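Local coordinates for DUF2020 domain-containing protein (Corynebacterium diphtheriae, PDB 3V7B), which is of unknown function but folds into an antiparallel sheet packed between helices, probably related to the Mog1p and PsbP proteins, at residues Ala14-Pro19 and Gly48-Phe53; Thr70-Met76 and Pro123-Trp129; Val86-Ala90 and Ala115-Val119. All coordinates share one frame; numbering follows the deposited sequence. Where two conformers were deposited one is given.

Contact 1 of 3, residues Ala14-Pro19 and Gly48-Phe53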
# COMPACT_ATOMS: atom_id res chain seq x y z
N ALA A 14 -4.30 -8.02 8.01
CA ALA A 14 -4.33 -6.76 8.78
C ALA A 14 -4.36 -5.55 7.84
O ALA A 14 -3.66 -5.52 6.78
CB ALA A 14 -3.13 -6.62 9.73
N LEU A 15 -5.14 -4.54 8.24
CA LEU A 15 -5.21 -3.34 7.44
C LEU A 15 -4.70 -2.17 8.27
O LEU A 15 -4.89 -2.14 9.47
CB LEU A 15 -6.64 -3.06 7.00
CG LEU A 15 -7.21 -4.03 5.97
CD1 LEU A 15 -8.71 -3.80 5.81
CD2 LEU A 15 -6.50 -3.81 4.66
N PRO A 16 -4.07 -1.17 7.64
CA PRO A 16 -3.59 0.04 8.36
C PRO A 16 -4.71 0.77 9.09
O PRO A 16 -5.80 0.91 8.54
CB PRO A 16 -3.08 0.90 7.25
CG PRO A 16 -2.76 -0.05 6.13
CD PRO A 16 -3.80 -1.09 6.20
N MSE A 17 -4.42 1.31 10.26
CA MSE A 17 -5.43 2.07 11.04
C MSE A 17 -4.72 3.22 11.78
O MSE A 17 -4.44 3.13 12.98
CB MSE A 17 -6.20 1.16 12.04
CG MSE A 17 -6.86 -0.10 11.45
SE MSE A 17 -7.71 -1.22 12.86
CE MSE A 17 -9.28 -0.04 13.03
N PRO A 18 -4.40 4.28 11.06
CA PRO A 18 -3.70 5.40 11.73
C PRO A 18 -4.61 5.97 12.81
O PRO A 18 -5.79 6.16 12.57
CB PRO A 18 -3.47 6.43 10.59
CG PRO A 18 -3.50 5.61 9.36
CD PRO A 18 -4.57 4.55 9.62
N PRO A 19 -4.08 6.16 14.03
CA PRO A 19 -5.00 6.29 15.17
C PRO A 19 -5.87 7.55 15.13
O PRO A 19 -6.98 7.52 15.67
CB PRO A 19 -4.08 6.23 16.39
CG PRO A 19 -2.73 6.56 15.86
CD PRO A 19 -2.68 6.14 14.43
N GLY A 48 -2.18 9.83 7.80
CA GLY A 48 -1.60 9.26 9.06
C GLY A 48 -0.75 8.05 8.77
O GLY A 48 -0.63 7.64 7.62
N VAL A 49 -0.06 7.61 9.81
CA VAL A 49 0.83 6.53 9.76
C VAL A 49 0.38 5.52 10.86
O VAL A 49 -0.18 5.91 11.91
CB VAL A 49 2.29 6.94 10.12
CG1 VAL A 49 2.83 7.99 9.15
CG2 VAL A 49 2.32 7.50 11.53
N ASP A 50 0.68 4.25 10.61
CA ASP A 50 0.34 3.18 11.51
C ASP A 50 1.63 2.50 11.83
O ASP A 50 2.14 1.74 11.01
CB ASP A 50 -0.72 2.25 10.85
CG ASP A 50 -1.14 1.04 11.75
OD1 ASP A 50 -0.48 0.76 12.80
OD2 ASP A 50 -2.16 0.42 11.41
N THR A 51 2.16 2.76 13.02
CA THR A 51 3.46 2.28 13.44
C THR A 51 3.42 0.88 14.04
O THR A 51 4.42 0.40 14.63
CB THR A 51 4.07 3.22 14.47
OG1 THR A 51 3.16 3.35 15.56
CG2 THR A 51 4.30 4.57 13.84
N ARG A 52 2.26 0.21 13.94
CA ARG A 52 2.27 -1.26 14.28
C ARG A 52 3.20 -2.09 13.41
O ARG A 52 3.77 -3.10 13.86
CB ARG A 52 0.86 -1.86 14.27
CG ARG A 52 0.00 -1.31 15.37
CD ARG A 52 -1.43 -1.85 15.29
NE ARG A 52 -2.00 -1.56 13.97
CZ ARG A 52 -3.03 -2.23 13.43
NH1 ARG A 52 -3.66 -3.20 14.10
NH2 ARG A 52 -3.47 -1.93 12.20
N PHE A 53 3.41 -1.59 12.21
CA PHE A 53 4.27 -2.25 11.20
C PHE A 53 5.69 -1.75 11.37
O PHE A 53 5.86 -0.58 11.64
CB PHE A 53 3.73 -1.95 9.84
CG PHE A 53 2.27 -2.35 9.67
CD1 PHE A 53 1.90 -3.64 9.31
CD2 PHE A 53 1.29 -1.45 9.95
CE1 PHE A 53 0.53 -4.03 9.20
CE2 PHE A 53 -0.07 -1.79 9.82
CZ PHE A 53 -0.45 -3.08 9.45
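Pro-18 and Asp-50 lie at the closest backbone approach, CA to CA 4.6 Å, where irregular Ala-14-Pro-19 runs past the end of strand 46-50 and the turn that follows, the end-to-end directions being 138° apart. The Asp-50 carboxylate organises the polar part. Its CG lies anti to the backbone N (chi1 179°), which turns OD2 toward the irregular segment, where it accepts a hydrogen bond from Met-17 N (2.7 Å). That donor meets OD2 on the anti side, somewhat out of the carboxylate plane. The syn lone pairs serve Arg-52, whose guanidinium grips side-on: NE reaches Asp-50 OD1 at 3.0 Å and NH2 reaches Asp-50 OD2 at 2.8 Å, both close to the guanidinium plane. Each carboxylate oxygen thus has two good donors, the second on OD1 being the backbone N of Arg-52. From the guanidinium edge, NH2 also makes a weak, bent bond to Leu-15 O (3.1 Å). Toward one end the Pro-18 ring rests on the strand backbone, CB 3.7 Å from Gly-48 C; at the other, Ala-14 CB meets the edge of the Phe-53 ring. Pro-16 and Pro-18 both continue onto Val-59 of the next strand. Asp-50 thus closes an Asx turn with OD1, laid over the type I beta turn Asp-50 to Phe-53, and with OD2 holds the proline-rich segment across the strands at the 46-50 edge of the sheet.

Contact 2 of 3, residues Thr70-Met76 and Pro123-Trp129. With EDO (1,2-ethanediol), chain C.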
# COMPACT_ATOMS: atom_id res chain seq x y z
N THR A 70 -3.87 4.00 0.23
CA THR A 70 -3.32 3.34 1.40
C THR A 70 -2.07 2.57 0.97
O THR A 70 -2.12 1.80 -0.01
CB THR A 70 -4.36 2.34 1.98
OG1 THR A 70 -5.55 3.04 2.43
CG2 THR A 70 -3.75 1.47 3.11
N VAL A 71 -0.98 2.72 1.73
CA VAL A 71 0.26 2.06 1.38
C VAL A 71 0.69 1.28 2.60
O VAL A 71 0.83 1.84 3.68
CB VAL A 71 1.40 3.04 0.98
CG1 VAL A 71 2.71 2.32 0.75
CG2 VAL A 71 0.96 3.84 -0.29
N MSE A 72 0.85 -0.04 2.39
CA MSE A 72 1.21 -0.95 3.45
C MSE A 72 2.43 -1.82 3.11
O MSE A 72 2.46 -2.51 2.09
CB MSE A 72 0.04 -1.83 3.87
CG MSE A 72 0.39 -2.80 5.07
SE MSE A 72 -1.20 -3.79 5.61
CE MSE A 72 -1.37 -4.79 3.92
N VAL A 73 3.45 -1.73 3.98
CA VAL A 73 4.65 -2.52 3.94
C VAL A 73 4.67 -3.60 5.03
O VAL A 73 4.52 -3.33 6.20
CB VAL A 73 5.93 -1.64 4.03
CG1 VAL A 73 7.19 -2.56 3.93
CG2 VAL A 73 5.94 -0.65 2.84
N ARG A 74 4.81 -4.88 4.64
CA ARG A 74 4.70 -5.99 5.55
C ARG A 74 6.03 -6.74 5.59
O ARG A 74 6.62 -7.04 4.58
CB ARG A 74 3.66 -6.99 5.11
CG ARG A 74 2.22 -6.64 5.34
CD ARG A 74 1.86 -6.00 6.61
NE ARG A 74 2.22 -6.84 7.78
CZ ARG A 74 1.47 -7.76 8.35
NH1 ARG A 74 0.24 -7.96 7.97
NH2 ARG A 74 1.95 -8.45 9.38
N HIS A 75 6.53 -6.98 6.76
CA HIS A 75 7.67 -7.89 6.89
C HIS A 75 7.11 -9.14 7.55
O HIS A 75 6.80 -9.17 8.78
CB HIS A 75 8.79 -7.25 7.69
CG HIS A 75 9.53 -6.16 6.96
ND1 HIS A 75 8.98 -4.91 6.75
CD2 HIS A 75 10.82 -6.11 6.46
CE1 HIS A 75 9.86 -4.15 6.09
NE2 HIS A 75 10.99 -4.88 5.90
N MSE A 76 6.92 -10.17 6.76
CA MSE A 76 6.32 -11.43 7.26
C MSE A 76 7.41 -12.40 7.76
O MSE A 76 8.59 -12.25 7.43
CB MSE A 76 5.47 -12.12 6.19
CG MSE A 76 4.32 -11.25 5.60
SE MSE A 76 3.17 -10.39 6.97
CE MSE A 76 2.10 -11.95 7.41
N PRO A 123 10.32 -12.37 2.07
CA PRO A 123 9.27 -12.25 3.04
C PRO A 123 8.67 -10.85 3.19
O PRO A 123 7.86 -10.65 4.07
CB PRO A 123 9.94 -12.66 4.34
CG PRO A 123 11.31 -12.16 4.17
CD PRO A 123 11.64 -12.44 2.71
N VAL A 124 9.03 -9.94 2.32
CA VAL A 124 8.49 -8.58 2.36
C VAL A 124 7.38 -8.44 1.36
O VAL A 124 7.49 -8.85 0.18
CB VAL A 124 9.60 -7.55 2.06
CG1 VAL A 124 9.05 -6.11 2.10
CG2 VAL A 124 10.71 -7.76 3.11
N ALA A 125 6.27 -7.85 1.83
CA ALA A 125 5.17 -7.52 0.91
C ALA A 125 4.85 -6.00 0.93
O ALA A 125 4.96 -5.37 1.96
CB ALA A 125 3.92 -8.37 1.21
N VAL A 126 4.51 -5.45 -0.23
CA VAL A 126 4.14 -4.06 -0.40
C VAL A 126 2.76 -4.05 -1.11
O VAL A 126 2.63 -4.57 -2.23
CB VAL A 126 5.20 -3.27 -1.20
CG1 VAL A 126 4.73 -1.85 -1.55
CG2 VAL A 126 6.55 -3.22 -0.47
N VAL A 127 1.75 -3.45 -0.49
CA VAL A 127 0.41 -3.36 -1.09
C VAL A 127 -0.01 -1.87 -1.13
O VAL A 127 0.11 -1.15 -0.14
CB VAL A 127 -0.65 -4.15 -0.24
CG1 VAL A 127 -2.06 -4.04 -0.81
CG2 VAL A 127 -0.24 -5.63 -0.02
N VAL A 128 -0.59 -1.44 -2.23
CA VAL A 128 -1.08 -0.12 -2.32
C VAL A 128 -2.47 -0.27 -2.89
O VAL A 128 -2.64 -1.02 -3.86
CB VAL A 128 -0.22 0.76 -3.27
CG1 VAL A 128 -0.82 2.11 -3.54
CG2 VAL A 128 1.21 0.97 -2.75
N TRP A 129 -3.41 0.40 -2.24
CA TRP A 129 -4.77 0.52 -2.71
C TRP A 129 -4.96 1.99 -3.06
O TRP A 129 -4.45 2.89 -2.37
CB TRP A 129 -5.71 0.17 -1.57
CG TRP A 129 -5.77 -1.28 -1.20
CD1 TRP A 129 -6.50 -2.27 -1.78
CD2 TRP A 129 -5.09 -1.89 -0.08
NE1 TRP A 129 -6.37 -3.45 -1.10
CE2 TRP A 129 -5.51 -3.28 -0.07
CE3 TRP A 129 -4.23 -1.42 0.91
CZ2 TRP A 129 -5.09 -4.14 0.90
CZ3 TRP A 129 -3.77 -2.30 1.87
CH2 TRP A 129 -4.16 -3.62 1.89
C1 EDO C . -9.35 3.00 -1.01
O1 EDO C . -10.07 3.67 0.03
C2 EDO C . -7.84 3.16 -0.76
O2 EDO C . -7.34 2.69 0.52
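The middle of the antiparallel sheet is built here by two strands distant in sequence, 70-75 and 124-129, running at 168° to each other. Met-72 shows the regular pairing: its N binds Val-127 O at 2.9 Å and its O takes Val-127 N at 2.8 Å. Thr-70 with Trp-129 and Arg-74 with Ala-125 form the other hydrogen-bonded pairs, and Met-76 N to Pro-123 O adds a bond beyond them. On the Trp-129 side of the sheet, the Met-72 chain bends at chi3 (66°) and lays CE against the indole edge, 3.6 Å from Trp-129 CH2. Thr-70 CG2 comes obliquely to Trp-129 CE3 (3.7 Å), and Val-127 CG1 sits over one indole face, toward the rim. Thr-70 OG1 shares a 2.6 Å hydrogen bond with O2 of a 1,2-ethanediol, probably from the crystallisation liquor. The selenium of Met-76 (selenomethionine, as is Met-72) lies over the guanidinium face of Arg-74, toward the rim; the Arg-74 nitrogens are engaged by Asp-7, Leu-10 O and Pro-11 O. On the other side, Val-71 CG2 touches Val-128 CG2 at 3.8 Å. That valine-rich side is covered by helix 135-149, whereas Ala-125 and Val-127 pack against helix 79-89; strands 57-61 and 114-121 flank the pair.

Contact 3 of 3, residues Val86-Ala90 and Ala115-Val119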
# COMPACT_ATOMS: atom_id res chain seq x y z
N VAL A 86 -0.12 -10.99 -0.44
CA VAL A 86 -0.26 -10.55 -1.79
C VAL A 86 -1.51 -11.19 -2.48
O VAL A 86 -2.26 -10.51 -3.14
CB VAL A 86 1.03 -10.79 -2.58
CG1 VAL A 86 0.78 -10.60 -4.06
CG2 VAL A 86 2.19 -9.88 -2.12
N ASP A 87 -1.72 -12.51 -2.26
CA ASP A 87 -2.85 -13.21 -2.83
C ASP A 87 -4.14 -12.75 -2.20
O ASP A 87 -5.19 -12.74 -2.85
CB ASP A 87 -2.68 -14.75 -2.66
CG ASP A 87 -1.61 -15.32 -3.51
OD1 ASP A 87 -0.95 -14.55 -4.28
OD2 ASP A 87 -1.44 -16.57 -3.44
N TRP A 88 -4.11 -12.36 -0.94
CA TRP A 88 -5.32 -11.80 -0.32
C TRP A 88 -5.69 -10.45 -0.92
O TRP A 88 -6.85 -10.26 -1.35
CB TRP A 88 -5.10 -11.72 1.17
CG TRP A 88 -5.95 -10.75 1.92
CD1 TRP A 88 -7.30 -10.88 2.27
CD2 TRP A 88 -5.53 -9.44 2.46
NE1 TRP A 88 -7.74 -9.74 2.94
CE2 TRP A 88 -6.72 -8.85 3.10
CE3 TRP A 88 -4.33 -8.72 2.48
CZ2 TRP A 88 -6.69 -7.61 3.72
CZ3 TRP A 88 -4.31 -7.47 3.07
CH2 TRP A 88 -5.46 -6.93 3.70
N ALA A 89 -4.69 -9.56 -1.07
CA ALA A 89 -4.91 -8.20 -1.57
C ALA A 89 -5.26 -8.19 -3.07
O ALA A 89 -6.05 -7.37 -3.52
CB ALA A 89 -3.72 -7.32 -1.33
N ALA A 90 -4.65 -9.13 -3.81
CA ALA A 90 -4.72 -9.23 -5.29
C ALA A 90 -4.98 -10.67 -5.67
O ALA A 90 -4.06 -11.39 -6.02
CB ALA A 90 -3.46 -8.64 -5.98
N ALA A 115 -8.30 0.52 -7.10
CA ALA A 115 -7.22 -0.17 -7.73
C ALA A 115 -6.39 -0.78 -6.62
O ALA A 115 -6.38 -0.25 -5.54
CB ALA A 115 -6.35 0.79 -8.56
N VAL A 116 -5.63 -1.80 -6.97
CA VAL A 116 -4.67 -2.41 -6.06
C VAL A 116 -3.39 -2.79 -6.81
O VAL A 116 -3.39 -3.09 -8.01
CB VAL A 116 -5.26 -3.67 -5.36
CG1 VAL A 116 -5.59 -4.77 -6.41
CG2 VAL A 116 -4.40 -4.12 -4.14
N TYR A 117 -2.28 -2.79 -6.07
CA TYR A 117 -1.04 -3.22 -6.61
C TYR A 117 -0.32 -3.85 -5.44
O TYR A 117 -0.04 -3.19 -4.39
CB TYR A 117 -0.22 -2.05 -7.22
CG TYR A 117 1.08 -2.50 -7.93
CD1 TYR A 117 1.09 -2.69 -9.34
CD2 TYR A 117 2.27 -2.70 -7.25
CE1 TYR A 117 2.21 -3.09 -10.01
CE2 TYR A 117 3.42 -3.10 -7.92
CZ TYR A 117 3.38 -3.28 -9.32
OH TYR A 117 4.48 -3.67 -10.05
N ALA A 118 -0.06 -5.14 -5.57
CA ALA A 118 0.46 -5.95 -4.46
C ALA A 118 1.55 -6.88 -4.91
O ALA A 118 1.39 -7.70 -5.80
CB ALA A 118 -0.65 -6.73 -3.78
N VAL A 119 2.74 -6.72 -4.31
CA VAL A 119 3.88 -7.50 -4.71
C VAL A 119 4.69 -7.95 -3.52
O VAL A 119 4.64 -7.35 -2.47
CB VAL A 119 4.85 -6.77 -5.67
CG1 VAL A 119 4.18 -6.59 -7.10
CG2 VAL A 119 5.29 -5.41 -5.02
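Val-86 O accepts a hydrogen bond from the backbone N of Ala-90 (2.8 Å), closing the last turn of helix 79-89 on the first residue to leave helical geometry, and this turn presents small apolar groups to strand 114-121. No hydrogen bond crosses between the segments; the fit is one of methyl groups against a strand. Val-86 lays its two methyls over successive carbonyl groups of the strand, from the helix side. With CG1 anti to its own N (chi1 168°), that methyl is set 3.4 Å from Ala-118 O, and the other branch, CG2, comes 3.5 Å from Val-119 C, so Val-119 takes part through its main chain. Ala-118 CB is shared by two residues of the helix end, 4.0 Å from Ala-89 CB and equally far from Ala-90 CB. Val-116, two residues earlier on the strand, meets the end of the helix: its CG2 lies 3.7 Å from Ala-89 O, while CG1, held between the backbone N and carbonyl carbon (chi1 64°), faces Ala-90 CB at 4.4 Å. In all, 248 Å² is buried. The same helix turn reaches strand 124-130 through Val-86 on Ala-125 and Ala-89 on Val-127, whereas the side chains of Tyr-117 and Val-119 leave the other sheet face toward helix 135-149 and strand 96-98.

In the fold
From the N terminus, segment 14-19 comes first; contact 1 joins this segment to the end of edge strand 46-50 and so closes a loop containing helix 33-40. The chain then runs through strand 57-61 to strand 69-75, where contact 2 opens, to be completed only when strand 124-130 returns beside strand 69-75. Within that long excursion lies contact 3, linking helix 79-89 to strand 114-121, the other sheet neighbour of strand 124-130. Contacts 2 and 3 therefore share a continuous sheet and one covering helix. Contact 1 precedes both in the chain yet touches them, Leu-15 packing on Trp-129 and on Trp-88, so the N-terminal segment bridges sheet edge, sheet centre and helix.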